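Local atomic coordinates of protein HIRA (PDB entry 5YJE), a protein that works with ASF1A in replication-independent chromatin assembly and is required for periodic repression of histone genes, this chain being its trimer-forming C-terminal part. Residues K40-P44 / S133-T137; E63-E67 / T93-L97; G142-M146 / V156-R161; E169-I174 / L209-N213; Q270-L274 / Y303-F309. All coordinates share one frame; numbering follows the deposited sequence.

In the fold
Contacts 1 to 4 lie in or against the antiparallel sheets, whereas contact 5 joins two helices on the far side of the chain's centre from contacts 1 to 3. Contact 3 is the most buried, a ladder inside one hairpin; the other four are partly buried. Contacts 1, 3 and 4 reach the same sheet, strands 135-141 to 163-170. Contacts 1 and 2 touch, where P44 and I135 pack on L97. Chemistry follows place: a serine hydroxyl holds a loop in contact 1, an amide bridges two sheets in contact 2, backbone bonds build contact 3, an indole closes contact 4 beside the third subunit, and aromatic rings fill contact 5.

Contact 1: K40-P44 / S133-T137; sequences KLPIP and SPIST
I43 lays its CD1 methyl against the ring of P134, with I43 CD1 3.5 Å from P134 CB and the two side chains meeting at a slant. Its other branch turns to the backbone: with I43 chi1 at -54°, CG2 stands anti to the backbone N, and I43 CG2 lies 3.5 Å from I135 O. P44 continues along the same edge, its ring resting on two successive carbonyls; P44 CD is 3.4 Å from I135 O, and P44 CG is 3.6 Å from S136 O. One hydrogen bond joins the segments, S136 OG giving its proton to P42 O at 2.6 Å, from 25° outside the carbonyl plane. The hydroxyl reaches that oxygen by extending away from its own backbone N (chi1 -171°). A CA-H contact converges on the same acceptor, S136 CA being 3.4 Å from P42 O, which gives the carbonyl two partners on one residue. Before the prolines, L41 pairs by backbone with A150 and packs on L148. S136 and T137 both face L148, forming a classic beta bulge at the start of strand 135-141, outermost within this chain in a four-stranded antiparallel sheet, consistent with a blade of propeller type.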
# COMPACT_ATOMS: atom_id res chain seq x y z
N LYS B 40 10.13 -24.74 -8.58
CA LYS B 40 9.24 -23.71 -9.11
C LYS B 40 7.84 -24.29 -9.22
O LYS B 40 7.64 -25.50 -9.13
CB LYS B 40 9.67 -23.19 -10.51
CG LYS B 40 11.05 -22.55 -10.63
CD LYS B 40 11.21 -21.35 -9.72
CE LYS B 40 12.60 -20.75 -9.87
NZ LYS B 40 12.85 -19.55 -9.01
N LEU B 41 6.86 -23.39 -9.42
CA LEU B 41 5.53 -23.88 -9.77
C LEU B 41 5.48 -24.17 -11.27
O LEU B 41 6.09 -23.44 -12.06
CB LEU B 41 4.46 -22.85 -9.38
CG LEU B 41 4.32 -22.73 -7.85
CD1 LEU B 41 3.10 -21.94 -7.39
CD2 LEU B 41 4.26 -24.12 -7.30
N PRO B 42 4.81 -25.24 -11.69
CA PRO B 42 4.88 -25.64 -13.10
C PRO B 42 3.97 -24.80 -13.99
O PRO B 42 2.89 -24.37 -13.59
CB PRO B 42 4.43 -27.11 -13.07
CG PRO B 42 3.46 -27.16 -11.91
CD PRO B 42 3.98 -26.16 -10.89
N ILE B 43 4.43 -24.59 -15.21
CA ILE B 43 3.73 -23.76 -16.19
C ILE B 43 2.92 -24.66 -17.11
O ILE B 43 3.48 -25.59 -17.71
CB ILE B 43 4.72 -22.92 -17.01
CG1 ILE B 43 5.62 -22.11 -16.07
CG2 ILE B 43 3.95 -22.03 -17.97
CD1 ILE B 43 6.87 -21.57 -16.75
N PRO B 44 1.62 -24.40 -17.29
CA PRO B 44 0.81 -25.25 -18.17
C PRO B 44 1.42 -25.34 -19.57
O PRO B 44 1.97 -24.37 -20.10
CB PRO B 44 -0.56 -24.55 -18.19
CG PRO B 44 -0.55 -23.63 -17.00
CD PRO B 44 0.88 -23.20 -16.86
N SER B 133 6.27 -13.37 -13.74
CA SER B 133 6.80 -14.61 -14.27
C SER B 133 5.64 -15.39 -14.87
O SER B 133 4.48 -14.97 -14.72
CB SER B 133 7.54 -15.42 -13.17
OG SER B 133 6.66 -15.99 -12.23
N PRO B 134 5.90 -16.51 -15.57
CA PRO B 134 4.78 -17.21 -16.24
C PRO B 134 3.76 -17.73 -15.24
O PRO B 134 4.07 -18.06 -14.09
CB PRO B 134 5.46 -18.37 -16.99
CG PRO B 134 6.86 -17.92 -17.20
CD PRO B 134 7.20 -17.07 -15.97
N ILE B 135 2.51 -17.78 -15.70
CA ILE B 135 1.42 -18.31 -14.90
C ILE B 135 1.69 -19.78 -14.54
O ILE B 135 2.35 -20.53 -15.27
CB ILE B 135 0.09 -18.18 -15.65
CG1 ILE B 135 -1.10 -18.45 -14.71
CG2 ILE B 135 0.08 -19.13 -16.94
CD1 ILE B 135 -1.23 -17.44 -13.58
N SER B 136 1.16 -20.18 -13.38
CA SER B 136 1.02 -21.59 -13.02
C SER B 136 -0.44 -21.96 -12.84
O SER B 136 -0.93 -22.84 -13.54
CB SER B 136 1.84 -21.91 -11.75
OG SER B 136 1.87 -23.31 -11.50
N THR B 137 -1.17 -21.27 -11.97
CA THR B 137 -2.60 -21.52 -11.81
C THR B 137 -3.36 -20.21 -11.61
O THR B 137 -2.81 -19.20 -11.15
CB THR B 137 -2.91 -22.45 -10.61
OG1 THR B 137 -2.33 -21.90 -9.41
CG2 THR B 137 -2.40 -23.89 -10.87

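Contact 2: E63-E67 / T93-L97; sequences EVENE and TSRIL
Just before strand 60-71 turns a corner at E67, the side-chain amide of N66 bonds to both the backbone N and O of I96, much as a strand partner would. N66 CG lies anti to its own carbonyl carbon (chi1 -79°), which puts the amide beside the I96 backbone. I96 N donates to N66 OD1 at 2.8 Å, approaching from 39° above the amide carbonyl plane and therefore not on a lone pair. N66 ND2 in turn donates to I96 O at 3.0 Å, with 156° at the hydrogen. Two opposed bonds to one residue fix the rotation of the amide; ND2 also serves Q47 O. A leucine in place of N66 would probably leave I96 N and I96 O without these mates in a buried setting and deprive Q47 O of a donor. Beside the amide, the contact is apolar: V64 CG1 lies 3.7 Å from I96 CB. On the other flank E67 crosses R95. E67 OE2 is 3.3 Å from R95 CD, whereas its salt bridge to R95 NH2 is long at 3.8 Å, and the oxygen stands well out of the guanidinium plane; R95 has its stronger partner in E111. I96 packs on F50, L79, V108 and C110, between the sheet of strands 49-53 to 86-92 and that of strands 96-101 to 129-130.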
# COMPACT_ATOMS: atom_id res chain seq x y z
N GLU B 63 -13.95 -22.87 -23.44
CA GLU B 63 -13.22 -23.54 -24.51
C GLU B 63 -12.17 -22.59 -25.06
O GLU B 63 -12.40 -21.39 -25.16
CB GLU B 63 -14.15 -24.01 -25.64
N VAL B 64 -11.03 -23.15 -25.43
CA VAL B 64 -9.90 -22.40 -25.93
C VAL B 64 -9.38 -23.12 -27.15
O VAL B 64 -9.15 -24.33 -27.11
CB VAL B 64 -8.78 -22.29 -24.88
CG1 VAL B 64 -7.50 -21.84 -25.56
CG2 VAL B 64 -9.20 -21.36 -23.76
N GLU B 65 -9.19 -22.38 -28.25
CA GLU B 65 -8.55 -22.95 -29.43
C GLU B 65 -7.45 -21.99 -29.85
O GLU B 65 -7.70 -20.81 -30.11
CB GLU B 65 -9.57 -23.20 -30.55
N ASN B 66 -6.22 -22.47 -29.86
CA ASN B 66 -5.10 -21.56 -29.95
C ASN B 66 -4.61 -21.47 -31.39
O ASN B 66 -4.56 -22.47 -32.11
CB ASN B 66 -3.97 -21.99 -29.01
CG ASN B 66 -4.24 -21.57 -27.54
OD1 ASN B 66 -4.65 -20.45 -27.27
ND2 ASN B 66 -4.00 -22.48 -26.62
N GLU B 67 -4.26 -20.25 -31.80
CA GLU B 67 -3.72 -19.98 -33.13
C GLU B 67 -4.57 -20.64 -34.23
O GLU B 67 -4.10 -21.47 -35.00
CB GLU B 67 -2.26 -20.41 -33.21
CG GLU B 67 -1.36 -19.48 -32.41
CD GLU B 67 0.08 -19.94 -32.38
OE1 GLU B 67 0.97 -19.07 -32.42
OE2 GLU B 67 0.31 -21.18 -32.30
N THR B 93 -4.42 -12.31 -28.85
CA THR B 93 -3.30 -12.32 -29.78
C THR B 93 -2.14 -13.19 -29.32
O THR B 93 -1.06 -13.11 -29.91
CB THR B 93 -2.80 -10.88 -30.06
OG1 THR B 93 -2.39 -10.25 -28.83
CG2 THR B 93 -3.89 -10.04 -30.70
N SER B 94 -2.32 -13.99 -28.26
CA SER B 94 -1.31 -14.97 -27.87
C SER B 94 -2.00 -16.23 -27.37
O SER B 94 -3.19 -16.23 -27.05
CB SER B 94 -0.33 -14.42 -26.81
OG SER B 94 -1.02 -13.86 -25.72
N ARG B 95 -1.23 -17.32 -27.32
CA ARG B 95 -1.79 -18.60 -26.90
C ARG B 95 -2.27 -18.55 -25.45
O ARG B 95 -1.56 -18.06 -24.56
CB ARG B 95 -0.77 -19.71 -27.08
CG ARG B 95 -0.18 -19.73 -28.46
CD ARG B 95 -0.12 -21.13 -29.07
NE ARG B 95 0.94 -21.99 -28.52
CZ ARG B 95 2.24 -21.77 -28.69
NH1 ARG B 95 3.13 -22.61 -28.18
NH2 ARG B 95 2.65 -20.69 -29.34
N ILE B 96 -3.48 -19.03 -25.22
CA ILE B 96 -4.02 -19.17 -23.87
C ILE B 96 -3.50 -20.46 -23.24
O ILE B 96 -3.68 -21.56 -23.80
CB ILE B 96 -5.56 -19.15 -23.90
CG1 ILE B 96 -6.03 -17.81 -24.48
CG2 ILE B 96 -6.11 -19.37 -22.48
CD1 ILE B 96 -7.45 -17.82 -25.01
N LEU B 97 -2.85 -20.33 -22.08
CA LEU B 97 -2.26 -21.44 -21.33
C LEU B 97 -3.22 -22.00 -20.30
O LEU B 97 -3.36 -23.22 -20.19
CB LEU B 97 -0.97 -20.98 -20.64
CG LEU B 97 0.19 -20.65 -21.56
CD1 LEU B 97 1.42 -20.07 -20.79
CD2 LEU B 97 0.56 -21.92 -22.36

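Contact 3: G142-M146 / V156-R161; sequences GSYVM and VWDVHR
The pairing of S143 with V159 outlasts the regular strand: V159 N donates to S143 O at 2.8 Å although residues 159 to 161 already have helical backbone angles. Behind it the ladder is regular. V145 and W157 form the antiparallel hydrogen-bonded pair, with V145 N to W157 O and W157 N to V145 O both 2.9 Å, flanked by the non-hydrogen-bonded pairs Y144-D158 and M146-V156. The Y144 ring slants across the neighbouring strand, Y144 CD1 lying 4.1 Å from V156 CG1 and Y144 CE1 3.7 Å from D158 CB; the ring and carboxylate planes differ by 52°. D158 also shapes the turn. Its CG stands anti to the backbone N (chi1 179°), which places the carboxylate where R161 N can reach it, donating to D158 OD1 at 2.9 Å from 64° above the carboxylate plane, an Asx motif. R161 NH1 makes a salt bridge to D158 OD2 at 2.9 Å, its hydrogen bond weak, and Y144 OH sits at the guanidinium edge, 3.6 Å from R161 NH1. Of the two faces, that of Y144 and M146 packs on L187 of strand 184-187, while V145 and V159 meet V105 of strand 105-110. W157 reaches L115 of strand 114-119, and its NE1 donates to L209 O of the second subunit.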
# COMPACT_ATOMS: atom_id res chain seq x y z
N GLY B 142 -16.06 -14.78 -7.18
CA GLY B 142 -16.67 -13.48 -7.46
C GLY B 142 -15.78 -12.67 -8.37
O GLY B 142 -15.30 -13.14 -9.41
N SER B 143 -15.51 -11.44 -7.97
CA SER B 143 -14.69 -10.53 -8.77
C SER B 143 -13.22 -10.56 -8.38
O SER B 143 -12.46 -9.67 -8.80
CB SER B 143 -15.24 -9.11 -8.64
OG SER B 143 -16.61 -9.09 -8.98
N TYR B 144 -12.80 -11.53 -7.58
CA TYR B 144 -11.41 -11.68 -7.18
C TYR B 144 -10.71 -12.66 -8.11
O TYR B 144 -11.20 -13.77 -8.34
CB TYR B 144 -11.31 -12.13 -5.72
CG TYR B 144 -11.80 -11.09 -4.72
CD1 TYR B 144 -11.02 -9.98 -4.38
CD2 TYR B 144 -13.05 -11.21 -4.12
CE1 TYR B 144 -11.48 -9.02 -3.45
CE2 TYR B 144 -13.52 -10.26 -3.20
CZ TYR B 144 -12.73 -9.17 -2.87
OH TYR B 144 -13.20 -8.25 -1.95
N VAL B 145 -9.57 -12.23 -8.65
CA VAL B 145 -8.74 -13.05 -9.52
C VAL B 145 -7.41 -13.24 -8.83
O VAL B 145 -6.79 -12.27 -8.39
CB VAL B 145 -8.55 -12.40 -10.91
CG1 VAL B 145 -7.59 -13.25 -11.76
CG2 VAL B 145 -9.90 -12.25 -11.62
N MET B 146 -6.99 -14.49 -8.73
CA MET B 146 -5.74 -14.86 -8.08
C MET B 146 -4.84 -15.56 -9.09
O MET B 146 -5.27 -16.50 -9.76
CB MET B 146 -6.01 -15.76 -6.87
CG MET B 146 -4.75 -16.22 -6.17
SD MET B 146 -5.01 -17.11 -4.60
CE MET B 146 -5.74 -18.65 -5.07
N VAL B 156 -3.61 -11.20 -5.98
CA VAL B 156 -5.07 -11.16 -5.95
C VAL B 156 -5.49 -9.76 -6.32
O VAL B 156 -4.97 -8.77 -5.79
CB VAL B 156 -5.66 -11.56 -4.58
CG1 VAL B 156 -7.19 -11.54 -4.64
CG2 VAL B 156 -5.15 -12.93 -4.13
N TRP B 157 -6.41 -9.67 -7.27
CA TRP B 157 -6.98 -8.40 -7.67
C TRP B 157 -8.49 -8.46 -7.51
O TRP B 157 -9.11 -9.50 -7.76
CB TRP B 157 -6.63 -8.07 -9.12
CG TRP B 157 -5.18 -7.89 -9.38
CD1 TRP B 157 -4.45 -6.74 -9.21
CD2 TRP B 157 -4.28 -8.87 -9.90
NE1 TRP B 157 -3.14 -6.96 -9.58
CE2 TRP B 157 -3.01 -8.26 -10.01
CE3 TRP B 157 -4.43 -10.20 -10.29
CZ2 TRP B 157 -1.90 -8.94 -10.49
CZ3 TRP B 157 -3.32 -10.88 -10.76
CH2 TRP B 157 -2.07 -10.25 -10.86
N ASP B 158 -9.04 -7.36 -7.04
CA ASP B 158 -10.47 -7.12 -7.06
C ASP B 158 -10.75 -6.46 -8.40
O ASP B 158 -10.53 -5.26 -8.57
CB ASP B 158 -10.87 -6.24 -5.87
CG ASP B 158 -12.35 -5.93 -5.82
OD1 ASP B 158 -13.06 -6.05 -6.84
OD2 ASP B 158 -12.80 -5.50 -4.74
N VAL B 159 -11.22 -7.23 -9.39
CA VAL B 159 -11.39 -6.60 -10.70
C VAL B 159 -12.62 -5.69 -10.71
O VAL B 159 -12.70 -4.78 -11.53
CB VAL B 159 -11.47 -7.62 -11.86
CG1 VAL B 159 -10.21 -8.48 -11.90
CG2 VAL B 159 -12.69 -8.46 -11.73
N HIS B 160 -13.57 -5.91 -9.80
CA HIS B 160 -14.71 -5.00 -9.71
C HIS B 160 -14.26 -3.62 -9.26
O HIS B 160 -14.56 -2.62 -9.91
CB HIS B 160 -15.76 -5.56 -8.76
CG HIS B 160 -17.02 -4.74 -8.72
ND1 HIS B 160 -17.96 -4.77 -9.74
CD2 HIS B 160 -17.50 -3.88 -7.79
CE1 HIS B 160 -18.96 -3.96 -9.43
NE2 HIS B 160 -18.70 -3.41 -8.25
N ARG B 161 -13.54 -3.55 -8.13
CA ARG B 161 -12.99 -2.26 -7.70
C ARG B 161 -11.74 -1.87 -8.49
O ARG B 161 -11.35 -0.70 -8.46
CB ARG B 161 -12.67 -2.28 -6.21
CG ARG B 161 -13.89 -2.48 -5.30
CD ARG B 161 -13.49 -2.38 -3.81
NE ARG B 161 -14.61 -2.64 -2.89
CZ ARG B 161 -14.75 -3.73 -2.12
NH1 ARG B 161 -13.83 -4.69 -2.13
NH2 ARG B 161 -15.81 -3.85 -1.32

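Contact 4: E169-I174 / L209-N213; sequences ESLHSI and LSTWN
W212 carries its indole across to I174, L171 and S170. From CB, with chi1 at -72°, CG swings beside the backbone N and brings the ring alongside the corner where strand 163-170 gives way to helix 172-175. W212 CG is 4.0 Å from I174 CD1, and further along, W212 CD2 and W212 CE3 each come within 3.3 Å of that methyl. I174 CD1 stands over one face of the six-membered ring, close to its normal, a CH-pi contact; I174, extended at chi2 (179°), crosses W212 at about a right angle and ends with CD1 on the face. On the five-membered side, W212 NE1 donates to S170 O at 3.3 Å, the acceptor lying at the NE1 edge but tilted 24° out of the ring plane, which gives the indole N-H a long, rather bent bond. At the far rim, W212 CZ2 meets L171 CD2 at 3.4 Å, and W212 CH2 is 3.7 Å from the same methyl. F205 adds an edge-to-face contact. The receiving corner is itself braced: S170 OG accepts from H172 N at 3.0 Å, an ST turn leading into the helix. S210 OG bonds to K167 of the third subunit, so this edge of the contact lies at the interface. S210 and T211, both facing N206, make a G1 beta bulge, and beyond it W212 and N213 form an antiparallel ladder with a strand of the third subunit, a sheet continued across the interface of a trimer.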
# COMPACT_ATOMS: atom_id res chain seq x y z
N GLU B 169 3.03 -11.77 -3.44
CA GLU B 169 3.61 -12.31 -2.21
C GLU B 169 4.31 -13.62 -2.51
O GLU B 169 3.69 -14.54 -3.05
CB GLU B 169 2.55 -12.53 -1.15
CG GLU B 169 2.02 -11.23 -0.63
CD GLU B 169 3.10 -10.42 0.09
OE1 GLU B 169 3.89 -11.00 0.87
OE2 GLU B 169 3.12 -9.19 -0.11
N SER B 170 5.58 -13.72 -2.14
CA SER B 170 6.26 -15.00 -2.27
C SER B 170 5.59 -16.06 -1.39
O SER B 170 5.15 -15.79 -0.27
CB SER B 170 7.73 -14.87 -1.90
OG SER B 170 8.33 -16.15 -1.99
N LEU B 171 5.48 -17.26 -1.94
CA LEU B 171 5.04 -18.43 -1.19
C LEU B 171 6.20 -19.17 -0.54
O LEU B 171 6.00 -20.27 -0.00
CB LEU B 171 4.25 -19.38 -2.10
CG LEU B 171 2.84 -18.95 -2.49
CD1 LEU B 171 2.19 -20.05 -3.33
CD2 LEU B 171 2.02 -18.73 -1.24
N HIS B 172 7.40 -18.60 -0.58
CA HIS B 172 8.59 -19.29 -0.10
C HIS B 172 8.52 -19.55 1.40
O HIS B 172 8.87 -20.64 1.87
CB HIS B 172 9.83 -18.48 -0.46
CG HIS B 172 11.10 -19.01 0.14
ND1 HIS B 172 11.65 -20.21 -0.24
CD2 HIS B 172 11.93 -18.49 1.08
CE1 HIS B 172 12.77 -20.41 0.44
NE2 HIS B 172 12.96 -19.38 1.25
N SER B 173 8.06 -18.56 2.16
CA SER B 173 7.93 -18.70 3.61
C SER B 173 7.08 -19.90 3.99
O SER B 173 7.43 -20.67 4.88
CB SER B 173 7.32 -17.43 4.18
OG SER B 173 7.77 -17.22 5.49
N ILE B 174 5.95 -20.07 3.30
CA ILE B 174 5.02 -21.15 3.58
C ILE B 174 5.57 -22.49 3.11
O ILE B 174 5.30 -23.53 3.73
CB ILE B 174 3.68 -20.83 2.89
CG1 ILE B 174 2.97 -19.70 3.62
CG2 ILE B 174 2.78 -22.06 2.74
CD1 ILE B 174 1.69 -19.39 2.93
N LEU B 209 -3.02 -6.50 7.18
CA LEU B 209 -1.77 -6.65 7.91
C LEU B 209 -0.61 -6.89 6.94
O LEU B 209 0.54 -6.57 7.27
CB LEU B 209 -1.85 -7.79 8.92
CG LEU B 209 -2.46 -7.62 10.31
CD1 LEU B 209 -2.30 -8.93 11.07
CD2 LEU B 209 -1.87 -6.44 11.13
N SER B 210 -0.92 -7.44 5.76
CA SER B 210 0.09 -7.76 4.74
C SER B 210 1.00 -8.89 5.21
O SER B 210 2.21 -8.85 5.03
CB SER B 210 0.90 -6.54 4.32
OG SER B 210 1.23 -6.64 2.95
N THR B 211 0.38 -9.93 5.78
CA THR B 211 1.09 -11.00 6.45
C THR B 211 0.51 -12.35 6.04
O THR B 211 -0.69 -12.49 5.80
CB THR B 211 0.98 -10.89 8.00
OG1 THR B 211 -0.40 -10.72 8.37
CG2 THR B 211 1.80 -9.74 8.56
N TRP B 212 1.39 -13.34 5.98
CA TRP B 212 0.96 -14.71 6.15
C TRP B 212 0.62 -14.96 7.62
O TRP B 212 1.42 -14.64 8.51
CB TRP B 212 2.06 -15.64 5.68
CG TRP B 212 2.19 -15.62 4.21
CD1 TRP B 212 3.24 -15.14 3.48
CD2 TRP B 212 1.22 -16.09 3.26
NE1 TRP B 212 2.98 -15.29 2.14
CE2 TRP B 212 1.75 -15.87 1.97
CE3 TRP B 212 -0.06 -16.67 3.37
CZ2 TRP B 212 1.06 -16.21 0.81
CZ3 TRP B 212 -0.73 -17.02 2.23
CH2 TRP B 212 -0.17 -16.79 0.95
N ASN B 213 -0.58 -15.49 7.86
CA ASN B 213 -1.06 -15.77 9.21
C ASN B 213 -1.45 -17.23 9.35
O ASN B 213 -2.19 -17.76 8.52
CB ASN B 213 -2.25 -14.90 9.57
CG ASN B 213 -1.94 -13.43 9.48
OD1 ASN B 213 -2.35 -12.76 8.54
ND2 ASN B 213 -1.17 -12.93 10.44

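Contact 5: Q270-L274 / Y303-F309; sequences QETTL and YLVNEGF
T273 sets its CG2 methyl over one face of the Y303 ring, 3.6 Å from the ring centroid, while E307 CG covers the opposite face. The phenol is therefore sandwiched, and its tip reaches the backbone, with Y303 OH 3.4 Å from Q270 CA and close to Q270 CB. Losing this ring to an alanine would probably open a gap between the helices and leave the T273 methyl and E307 CG without the ring between them. L274 completes the tight part: L274 CD2 meets L304 CD2 at 3.5 Å, and L274 CD1 stands over the face of F309, 3.9 Å from its centroid. These are consecutive antiparallel helices, a helical hairpin; the axes of 270-274 and 303-307 come no nearer than 11.8 Å, at 162° between their directions, a wide spacing bridged by the rings. The second helix stops in a Schellman motif with G308 at positive phi, after which F309 can fold back over L274. On the more exposed side the polar ends meet in a single hydrogen bond. Q270, extended beyond CG (chi2 179°), sends NE2 to E307 OE2 at 2.6 Å; the carboxylate uses its anti lone pair, and the amide and carboxylate planes stand 89° apart.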
# COMPACT_ATOMS: atom_id res chain seq x y z
N GLN B 270 -7.79 -24.39 31.73
CA GLN B 270 -8.35 -23.08 31.45
C GLN B 270 -7.46 -22.28 30.51
O GLN B 270 -7.96 -21.58 29.62
CB GLN B 270 -8.58 -22.30 32.73
CG GLN B 270 -9.67 -22.89 33.64
CD GLN B 270 -9.81 -22.05 34.91
OE1 GLN B 270 -8.83 -21.84 35.62
NE2 GLN B 270 -11.00 -21.53 35.16
N GLU B 271 -6.15 -22.35 30.69
CA GLU B 271 -5.29 -21.49 29.87
C GLU B 271 -5.25 -22.01 28.45
O GLU B 271 -5.24 -21.22 27.49
CB GLU B 271 -3.89 -21.37 30.49
CG GLU B 271 -3.93 -20.75 31.90
CD GLU B 271 -2.71 -19.90 32.27
OE1 GLU B 271 -1.67 -19.91 31.55
OE2 GLU B 271 -2.79 -19.21 33.31
N THR B 272 -5.26 -23.34 28.27
CA THR B 272 -5.34 -23.87 26.92
C THR B 272 -6.68 -23.55 26.29
O THR B 272 -6.74 -23.22 25.10
CB THR B 272 -5.08 -25.37 26.90
OG1 THR B 272 -6.12 -26.04 27.63
CG2 THR B 272 -3.73 -25.70 27.51
N THR B 273 -7.76 -23.59 27.07
CA THR B 273 -9.08 -23.26 26.53
C THR B 273 -9.14 -21.80 26.09
O THR B 273 -9.65 -21.49 25.01
CB THR B 273 -10.16 -23.58 27.57
OG1 THR B 273 -10.17 -24.98 27.81
CG2 THR B 273 -11.54 -23.17 27.07
N LEU B 274 -8.59 -20.90 26.91
CA LEU B 274 -8.54 -19.49 26.56
C LEU B 274 -7.71 -19.27 25.29
O LEU B 274 -8.14 -18.57 24.37
CB LEU B 274 -7.94 -18.69 27.72
CG LEU B 274 -8.76 -17.77 28.63
CD1 LEU B 274 -7.83 -16.79 29.28
CD2 LEU B 274 -9.84 -17.03 27.91
N TYR B 303 -17.34 -17.94 27.71
CA TYR B 303 -16.30 -18.57 28.52
C TYR B 303 -15.72 -17.60 29.53
O TYR B 303 -15.58 -17.94 30.71
CB TYR B 303 -15.19 -19.12 27.64
CG TYR B 303 -14.23 -19.98 28.42
CD1 TYR B 303 -14.61 -21.23 28.88
CD2 TYR B 303 -12.93 -19.54 28.71
CE1 TYR B 303 -13.74 -22.03 29.60
CE2 TYR B 303 -12.05 -20.34 29.44
CZ TYR B 303 -12.46 -21.57 29.87
OH TYR B 303 -11.61 -22.39 30.58
N LEU B 304 -15.35 -16.39 29.08
CA LEU B 304 -14.80 -15.40 30.00
C LEU B 304 -15.75 -15.14 31.16
O LEU B 304 -15.31 -14.97 32.30
CB LEU B 304 -14.50 -14.08 29.28
CG LEU B 304 -13.52 -14.02 28.10
CD1 LEU B 304 -13.44 -12.59 27.57
CD2 LEU B 304 -12.16 -14.52 28.52
N VAL B 305 -17.05 -15.13 30.88
CA VAL B 305 -18.03 -14.94 31.95
C VAL B 305 -18.06 -16.15 32.88
O VAL B 305 -18.01 -16.01 34.11
CB VAL B 305 -19.42 -14.65 31.35
CG1 VAL B 305 -20.50 -14.85 32.39
CG2 VAL B 305 -19.47 -13.22 30.80
N ASN B 306 -18.12 -17.36 32.30
CA ASN B 306 -18.26 -18.58 33.11
C ASN B 306 -17.11 -18.74 34.09
O ASN B 306 -17.33 -19.01 35.28
CB ASN B 306 -18.36 -19.81 32.20
CG ASN B 306 -19.70 -19.90 31.49
OD1 ASN B 306 -20.65 -19.20 31.85
ND2 ASN B 306 -19.79 -20.77 30.46
N GLU B 307 -15.87 -18.59 33.61
CA GLU B 307 -14.68 -18.76 34.43
C GLU B 307 -14.27 -17.50 35.17
O GLU B 307 -13.30 -17.54 35.92
CB GLU B 307 -13.51 -19.23 33.57
CG GLU B 307 -13.84 -20.40 32.70
CD GLU B 307 -14.19 -21.62 33.49
OE1 GLU B 307 -15.28 -22.18 33.26
OE2 GLU B 307 -13.38 -22.00 34.37
N GLY B 308 -14.98 -16.39 34.95
CA GLY B 308 -14.71 -15.14 35.63
C GLY B 308 -13.43 -14.44 35.22
O GLY B 308 -12.67 -14.00 36.08
N PHE B 309 -13.18 -14.32 33.91
CA PHE B 309 -12.00 -13.61 33.41
C PHE B 309 -12.33 -12.13 33.31
O PHE B 309 -12.75 -11.62 32.26
CB PHE B 309 -11.53 -14.20 32.09
CG PHE B 309 -10.80 -15.50 32.23
CD1 PHE B 309 -9.45 -15.52 32.51
CD2 PHE B 309 -11.47 -16.70 32.11
CE1 PHE B 309 -8.78 -16.72 32.67
CE2 PHE B 309 -10.80 -17.90 32.25
CZ PHE B 309 -9.46 -17.92 32.54